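Local structure of putative uncharacterized protein (Trichoplax adhaerens, 5OI9) at residues L215-F224 against L300-P308; E141-L149 against T186-A194. The protein is the N-terminal domain of a STIL-family protein, which probably acts in centriole assembly and, as its relatives do, may bind CEP85. All blocks are in the same frame, centred on the assembly; numbering follows the deposited sequence. Where two conformers were deposited one is given.

Contact 1: residues L215-F224 against L300-P308; sequences LSGPLHLSNF and LYTQTRPKP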
# COMPACT_ATOMS: atom_id res chain seq x y z
N LEU A 215 -21.01 6.46 13.62
CA LEU A 215 -20.07 5.35 13.65
C LEU A 215 -20.52 4.26 14.61
O LEU A 215 -20.37 3.07 14.32
CB LEU A 215 -18.68 5.85 14.02
CG LEU A 215 -17.95 6.64 12.94
CD1 LEU A 215 -16.72 7.32 13.50
CD2 LEU A 215 -17.57 5.72 11.79
N SER A 216 -21.06 4.65 15.76
CA SER A 216 -21.59 3.68 16.71
C SER A 216 -23.01 3.24 16.36
O SER A 216 -23.54 2.35 17.04
CB SER A 216 -21.56 4.24 18.13
OG SER A 216 -22.42 5.36 18.25
N GLY A 217 -23.62 3.83 15.33
CA GLY A 217 -24.96 3.49 14.96
C GLY A 217 -25.05 2.16 14.24
O GLY A 217 -24.04 1.50 13.96
N PRO A 218 -26.28 1.75 13.91
CA PRO A 218 -26.49 0.42 13.33
C PRO A 218 -25.88 0.24 11.95
O PRO A 218 -25.64 -0.91 11.55
CB PRO A 218 -28.02 0.29 13.28
CG PRO A 218 -28.51 1.70 13.25
CD PRO A 218 -27.55 2.48 14.10
N LEU A 219 -25.60 1.32 11.21
CA LEU A 219 -25.12 1.17 9.85
C LEU A 219 -23.66 0.73 9.77
O LEU A 219 -23.23 0.27 8.71
CB LEU A 219 -25.31 2.47 9.07
CG LEU A 219 -26.69 2.65 8.45
CD1 LEU A 219 -26.76 3.91 7.61
CD2 LEU A 219 -27.07 1.42 7.63
N HIS A 220 -22.90 0.86 10.86
CA HIS A 220 -21.51 0.40 10.80
C HIS A 220 -21.39 -1.11 10.82
O HIS A 220 -20.27 -1.63 10.73
CB HIS A 220 -20.71 1.01 11.96
CG HIS A 220 -20.76 0.22 13.23
ND1 HIS A 220 -21.70 0.44 14.21
CD2 HIS A 220 -19.97 -0.79 13.69
CE1 HIS A 220 -21.50 -0.39 15.21
NE2 HIS A 220 -20.46 -1.15 14.92
N LEU A 221 -22.51 -1.83 10.91
CA LEU A 221 -22.53 -3.29 10.87
C LEU A 221 -22.85 -3.72 9.44
O LEU A 221 -24.02 -3.75 9.04
CB LEU A 221 -23.54 -3.84 11.87
CG LEU A 221 -23.36 -3.40 13.32
CD1 LEU A 221 -24.62 -3.68 14.13
CD2 LEU A 221 -22.16 -4.11 13.94
N SER A 222 -21.81 -4.05 8.68
CA SER A 222 -21.98 -4.57 7.33
C SER A 222 -21.08 -5.78 7.12
O SER A 222 -20.55 -6.35 8.08
CB SER A 222 -21.68 -3.48 6.29
OG SER A 222 -22.57 -2.39 6.39
N ASN A 223 -20.91 -6.19 5.86
CA ASN A 223 -20.01 -7.29 5.54
C ASN A 223 -19.37 -7.11 4.17
O ASN A 223 -19.09 -8.10 3.48
CB ASN A 223 -20.75 -8.64 5.58
CG ASN A 223 -21.07 -9.08 6.99
OD1 ASN A 223 -20.20 -9.57 7.71
ND2 ASN A 223 -22.32 -8.92 7.40
N PHE A 224 -19.12 -5.87 3.76
CA PHE A 224 -18.55 -5.59 2.45
C PHE A 224 -17.04 -5.41 2.55
O PHE A 224 -16.51 -4.94 3.56
CB PHE A 224 -19.18 -4.35 1.82
CG PHE A 224 -19.10 -4.33 0.32
CD1 PHE A 224 -19.80 -5.26 -0.43
CD2 PHE A 224 -18.33 -3.38 -0.34
CE1 PHE A 224 -19.73 -5.24 -1.81
CE2 PHE A 224 -18.26 -3.36 -1.72
CZ PHE A 224 -18.96 -4.29 -2.46
N LEU A 300 -11.44 1.75 17.14
CA LEU A 300 -11.62 0.80 16.05
C LEU A 300 -13.08 0.36 16.01
O LEU A 300 -13.54 -0.37 16.90
CB LEU A 300 -10.69 -0.40 16.22
CG LEU A 300 -10.57 -1.35 15.03
CD1 LEU A 300 -10.09 -0.60 13.80
CD2 LEU A 300 -9.64 -2.50 15.36
N TYR A 301 -13.79 0.78 14.98
CA TYR A 301 -15.18 0.36 14.75
C TYR A 301 -15.16 -0.85 13.83
O TYR A 301 -15.15 -0.74 12.61
CB TYR A 301 -15.99 1.50 14.15
CG TYR A 301 -16.14 2.69 15.06
CD1 TYR A 301 -17.18 2.77 15.98
CD2 TYR A 301 -15.23 3.74 15.01
CE1 TYR A 301 -17.32 3.85 16.82
CE2 TYR A 301 -15.36 4.83 15.85
CZ TYR A 301 -16.40 4.88 16.75
OH TYR A 301 -16.54 5.97 17.59
N THR A 302 -15.16 -2.04 14.43
CA THR A 302 -15.18 -3.25 13.62
C THR A 302 -16.59 -3.54 13.12
O THR A 302 -17.59 -3.11 13.70
CB THR A 302 -14.65 -4.45 14.41
OG1 THR A 302 -15.58 -4.80 15.44
CG2 THR A 302 -13.30 -4.13 15.03
N GLN A 303 -16.65 -4.28 12.01
CA GLN A 303 -17.92 -4.65 11.40
C GLN A 303 -18.62 -5.79 12.13
O GLN A 303 -19.79 -6.06 11.84
CB GLN A 303 -17.70 -5.05 9.94
CG GLN A 303 -17.17 -3.94 9.05
CD GLN A 303 -16.72 -4.44 7.69
OE1 GLN A 303 -16.21 -5.56 7.57
NE2 GLN A 303 -16.91 -3.63 6.66
N THR A 304 -17.94 -6.46 13.06
CA THR A 304 -18.49 -7.64 13.71
C THR A 304 -18.91 -7.40 15.15
O THR A 304 -19.37 -8.34 15.81
CB THR A 304 -17.47 -8.79 13.65
OG1 THR A 304 -16.26 -8.39 14.30
CG2 THR A 304 -17.17 -9.16 12.20
N ARG A 305 -18.76 -6.18 15.67
CA ARG A 305 -19.10 -5.90 17.06
C ARG A 305 -19.89 -4.60 17.15
O ARG A 305 -19.66 -3.67 16.37
CB ARG A 305 -17.84 -5.78 17.93
CG ARG A 305 -16.87 -6.94 17.77
CD ARG A 305 -15.90 -7.01 18.92
NE ARG A 305 -16.59 -7.27 20.18
CZ ARG A 305 -15.98 -7.42 21.35
NH1 ARG A 305 -14.66 -7.34 21.43
NH2 ARG A 305 -16.70 -7.65 22.44
N PRO A 306 -20.84 -4.51 18.10
CA PRO A 306 -21.69 -3.31 18.17
C PRO A 306 -20.97 -2.09 18.71
O PRO A 306 -21.32 -0.97 18.34
CB PRO A 306 -22.83 -3.75 19.09
CG PRO A 306 -22.23 -4.80 19.95
CD PRO A 306 -21.21 -5.52 19.10
N LYS A 307 -19.98 -2.28 19.58
CA LYS A 307 -19.25 -1.17 20.17
C LYS A 307 -17.80 -1.16 19.69
O LYS A 307 -17.24 -2.21 19.37
CB LYS A 307 -19.28 -1.25 21.70
CG LYS A 307 -20.64 -0.93 22.30
CD LYS A 307 -20.51 -0.62 23.79
CE LYS A 307 -21.81 -0.05 24.35
NZ LYS A 307 -21.66 0.40 25.76
N PRO A 308 -17.17 0.01 19.63
CA PRO A 308 -15.79 0.09 19.14
C PRO A 308 -14.80 -0.48 20.14
O PRO A 308 -15.06 -0.56 21.34
CB PRO A 308 -15.57 1.59 18.94
CG PRO A 308 -16.49 2.22 19.93
CD PRO A 308 -17.71 1.35 19.95
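Gln303, Tyr301 and His220 carry about half of the surface buried where the turn after helix 210-216, with its 3-10 segment 218-220, packs on the hairpin loop 303-308 that joins the antiparallel strands 296-302 and 309-314 at the end of their sheet. The His220 ring is fixed through both nitrogens. NE2 of His220 donates to Arg305 O across the contact (3.0 Å, N-H...O 164°), with the acceptor close to the ring plane, while ND1 of His220 donates to Gly217 O at 2.6 Å within its own turn. The carbonyls of Thr302 and Pro306 also lie along the ring edge, near CD2 and CE1 respectively, and Leu221 CG covers one face. With chi1 at 87°, CG lies between the backbone N and carbonyl carbon, bringing the imidazole back toward residues 302-306.

Tyr301 is layered instead. Leu215 CB sits over the middle of the Tyr301 ring, 3.7 Å from the centroid and 12° off the normal, a CH-pi contact; Pro308 CB takes the opposite face, nearer the rim. Gln303, extended beyond CG, lays its CB against Ser222 O at 3.6 Å. Its NE2 ends in a weak bond to Phe224 O (Gln303 NE2 to O, 3.4 Å).

If both nitrogens of His220 donate, as the geometry suggests, the imidazole would be doubly protonated, and the carbonyl oxygens round its edge would be expected to favour that cation.

Contact 2: residues E141-L149 against T186-A194; sequences EYYDAFQTL and TSGVVVPSA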
# COMPACT_ATOMS: atom_id res chain seq x y z
N GLU A 141 18.38 1.53 -6.21
CA GLU A 141 17.06 1.68 -6.81
C GLU A 141 15.96 1.50 -5.77
O GLU A 141 14.97 2.25 -5.77
CB GLU A 141 16.90 0.67 -7.96
CG GLU A 141 15.68 0.91 -8.84
CD GLU A 141 15.66 -0.02 -10.04
OE1 GLU A 141 16.68 -0.70 -10.30
OE2 GLU A 141 14.61 -0.08 -10.73
N TYR A 142 16.11 0.52 -4.88
CA TYR A 142 15.14 0.35 -3.79
C TYR A 142 15.13 1.57 -2.88
O TYR A 142 14.07 2.01 -2.43
CB TYR A 142 15.47 -0.90 -2.98
CG TYR A 142 15.25 -2.22 -3.69
CD1 TYR A 142 13.97 -2.64 -4.05
CD2 TYR A 142 16.31 -3.07 -3.96
CE1 TYR A 142 13.77 -3.86 -4.68
CE2 TYR A 142 16.12 -4.29 -4.58
CZ TYR A 142 14.84 -4.68 -4.94
OH TYR A 142 14.64 -5.89 -5.56
N TYR A 143 16.32 2.12 -2.59
CA TYR A 143 16.42 3.26 -1.68
C TYR A 143 15.69 4.48 -2.23
O TYR A 143 14.94 5.15 -1.52
CB TYR A 143 17.89 3.58 -1.41
CG TYR A 143 18.12 4.88 -0.66
CD1 TYR A 143 18.04 4.93 0.72
CD2 TYR A 143 18.42 6.05 -1.35
CE1 TYR A 143 18.25 6.11 1.41
CE2 TYR A 143 18.62 7.24 -0.67
CZ TYR A 143 18.54 7.26 0.71
OH TYR A 143 18.75 8.44 1.39
N ASP A 144 15.91 4.78 -3.52
CA ASP A 144 15.25 5.93 -4.12
C ASP A 144 13.74 5.74 -4.15
O ASP A 144 12.98 6.70 -3.95
CB ASP A 144 15.80 6.19 -5.52
CG ASP A 144 17.23 6.70 -5.49
OD1 ASP A 144 17.56 7.47 -4.56
OD2 ASP A 144 18.02 6.34 -6.39
N ALA A 145 13.27 4.52 -4.40
CA ALA A 145 11.84 4.26 -4.40
C ALA A 145 11.24 4.47 -3.02
O ALA A 145 10.14 5.02 -2.89
CB ALA A 145 11.55 2.85 -4.90
N PHE A 146 11.95 4.05 -1.97
CA PHE A 146 11.42 4.20 -0.62
C PHE A 146 11.43 5.65 -0.16
O PHE A 146 10.54 6.07 0.59
CB PHE A 146 12.21 3.33 0.36
CG PHE A 146 11.63 3.31 1.75
CD1 PHE A 146 10.42 2.69 1.99
CD2 PHE A 146 12.29 3.91 2.80
CE1 PHE A 146 9.88 2.67 3.26
CE2 PHE A 146 11.76 3.89 4.08
CZ PHE A 146 10.55 3.26 4.31
N GLN A 147 12.43 6.43 -0.58
CA GLN A 147 12.41 7.86 -0.30
C GLN A 147 11.18 8.52 -0.92
O GLN A 147 10.50 9.33 -0.26
CB GLN A 147 13.69 8.52 -0.82
CG GLN A 147 14.95 8.07 -0.10
CD GLN A 147 14.93 8.44 1.37
OE1 GLN A 147 14.42 9.49 1.75
NE2 GLN A 147 15.49 7.57 2.21
N THR A 148 10.87 8.18 -2.17
CA THR A 148 9.65 8.69 -2.80
C THR A 148 8.42 8.23 -2.04
O THR A 148 7.47 9.00 -1.86
CB THR A 148 9.59 8.24 -4.26
OG1 THR A 148 10.66 8.85 -4.99
CG2 THR A 148 8.26 8.62 -4.89
N LEU A 149 8.41 6.98 -1.57
CA LEU A 149 7.26 6.47 -0.83
C LEU A 149 7.05 7.25 0.46
O LEU A 149 5.92 7.67 0.76
CB LEU A 149 7.44 4.97 -0.55
CG LEU A 149 6.27 4.17 0.04
CD1 LEU A 149 6.42 2.69 -0.30
CD2 LEU A 149 6.16 4.33 1.56
N THR A 186 10.97 -9.28 -14.10
CA THR A 186 11.46 -9.13 -12.73
C THR A 186 10.65 -8.05 -12.04
O THR A 186 10.45 -6.96 -12.60
CB THR A 186 12.95 -8.77 -12.71
OG1 THR A 186 13.72 -9.84 -13.26
CG2 THR A 186 13.41 -8.51 -11.28
N SER A 187 10.18 -8.34 -10.83
CA SER A 187 9.36 -7.42 -10.05
C SER A 187 10.03 -7.14 -8.71
O SER A 187 10.46 -8.07 -8.02
CB SER A 187 7.96 -8.00 -9.82
OG SER A 187 8.01 -9.13 -8.97
N GLY A 188 10.10 -5.87 -8.35
CA GLY A 188 10.67 -5.47 -7.07
C GLY A 188 9.72 -4.56 -6.32
O GLY A 188 8.97 -3.79 -6.92
N VAL A 189 9.76 -4.68 -5.00
CA VAL A 189 8.86 -3.93 -4.12
C VAL A 189 9.64 -3.42 -2.92
O VAL A 189 10.63 -4.03 -2.49
CB VAL A 189 7.66 -4.79 -3.67
CG1 VAL A 189 8.10 -5.87 -2.69
CG2 VAL A 189 6.56 -3.92 -3.07
N VAL A 190 9.21 -2.28 -2.39
CA VAL A 190 9.69 -1.77 -1.11
C VAL A 190 8.49 -1.45 -0.24
O VAL A 190 7.49 -0.89 -0.71
CB VAL A 190 10.59 -0.52 -1.27
CG1 VAL A 190 11.90 -0.89 -1.95
CG2 VAL A 190 9.88 0.56 -2.06
N VAL A 191 8.56 -1.85 1.03
CA VAL A 191 7.50 -1.60 2.00
C VAL A 191 8.14 -1.09 3.29
O VAL A 191 9.20 -1.60 3.68
CB VAL A 191 6.68 -2.87 2.26
CG1 VAL A 191 5.67 -2.65 3.38
CG2 VAL A 191 5.97 -3.31 0.99
N PRO A 192 7.57 -0.09 3.96
CA PRO A 192 8.11 0.31 5.26
C PRO A 192 8.07 -0.87 6.22
O PRO A 192 7.10 -1.63 6.26
CB PRO A 192 7.17 1.44 5.71
CG PRO A 192 6.58 1.96 4.45
CD PRO A 192 6.47 0.79 3.52
N SER A 193 9.14 -1.03 6.98
CA SER A 193 9.26 -2.16 7.88
C SER A 193 8.65 -1.91 9.25
O SER A 193 8.44 -2.86 10.00
CB SER A 193 10.73 -2.56 8.05
OG SER A 193 11.47 -1.51 8.63
N ALA A 194 8.33 -0.66 9.59
CA ALA A 194 7.91 -0.30 10.94
C ALA A 194 6.78 -1.20 11.45
O ALA A 194 5.75 -1.36 10.79
CB ALA A 194 7.46 1.16 10.97
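Val190 is the centre of the contact between helix 139-155 and strand 180-192, with its two methyls divided between successive turns of the helix. The tight part is on the side of CG1. Anti to the carbonyl carbon (chi1 -68°), Val190 CG1 points at the N-terminal side and meets the edge of the Tyr142 ring, 3.4 Å from Tyr142 CD1. The segment axes approach to 8.5 Å at 47°, so the helix lies slantwise over the strand and its contacts spread from Gly188 to Pro192. The closest CA pair, Phe146 and Val190, is 6.2 Å apart.

At the Gly188 end, the Tyr142 ring comes edge-on toward the glycine, Tyr142 CE1 lying 4.2 Å from Gly188 CA, where there is no side chain to hold it off. At the other end Pro192 is gripped by two residues. Phe146, with CG anti to the backbone N (chi1 -174°), brings CE1 to 3.6 Å from Pro192 CG, and Leu149 CD2 reaches end-on to Pro192 CG at 3.8 Å. Phe322 meets the Phe146 ring and Tyr324 the Tyr142 ring, both from strand 322-334.

The looser part is at Ala145, partly exposed, which points its CB at the strand but comes only to 4.0 Å from Val190 CG2; beyond it the helix turns Tyr143, Asp144 and Thr148 to the solvent, as an amphipathic helix laid on a sheet does. Between the segments the interaction is apolar, resting on the fit of methyls, rings and proline, while backbone groups of Gly188, Val190 and Val191 bond to the flanking strands 167-176 and 322-334.

From the N terminus, contact 2 comes first: helix 139-155 runs out, strand 167-176 leads back, and strand 180-192 then passes under the helix in roughly its own direction, closing a loop of 36 residues. It ties the helix to the larger, branched mixed sheet. Only then does contact 1 open, tying the end of helix 210-216 and the turn after it to the 296-302/309-314 hairpin of the other sheet, 75 residues further on. The two loops are therefore in series, neither nested nor crossed. The centres of contact 1 and contact 2 are about 34 Å apart, on opposite sides of the chain's centre. Contact 2 is buried, whereas contact 1 is partly exposed at the periphery.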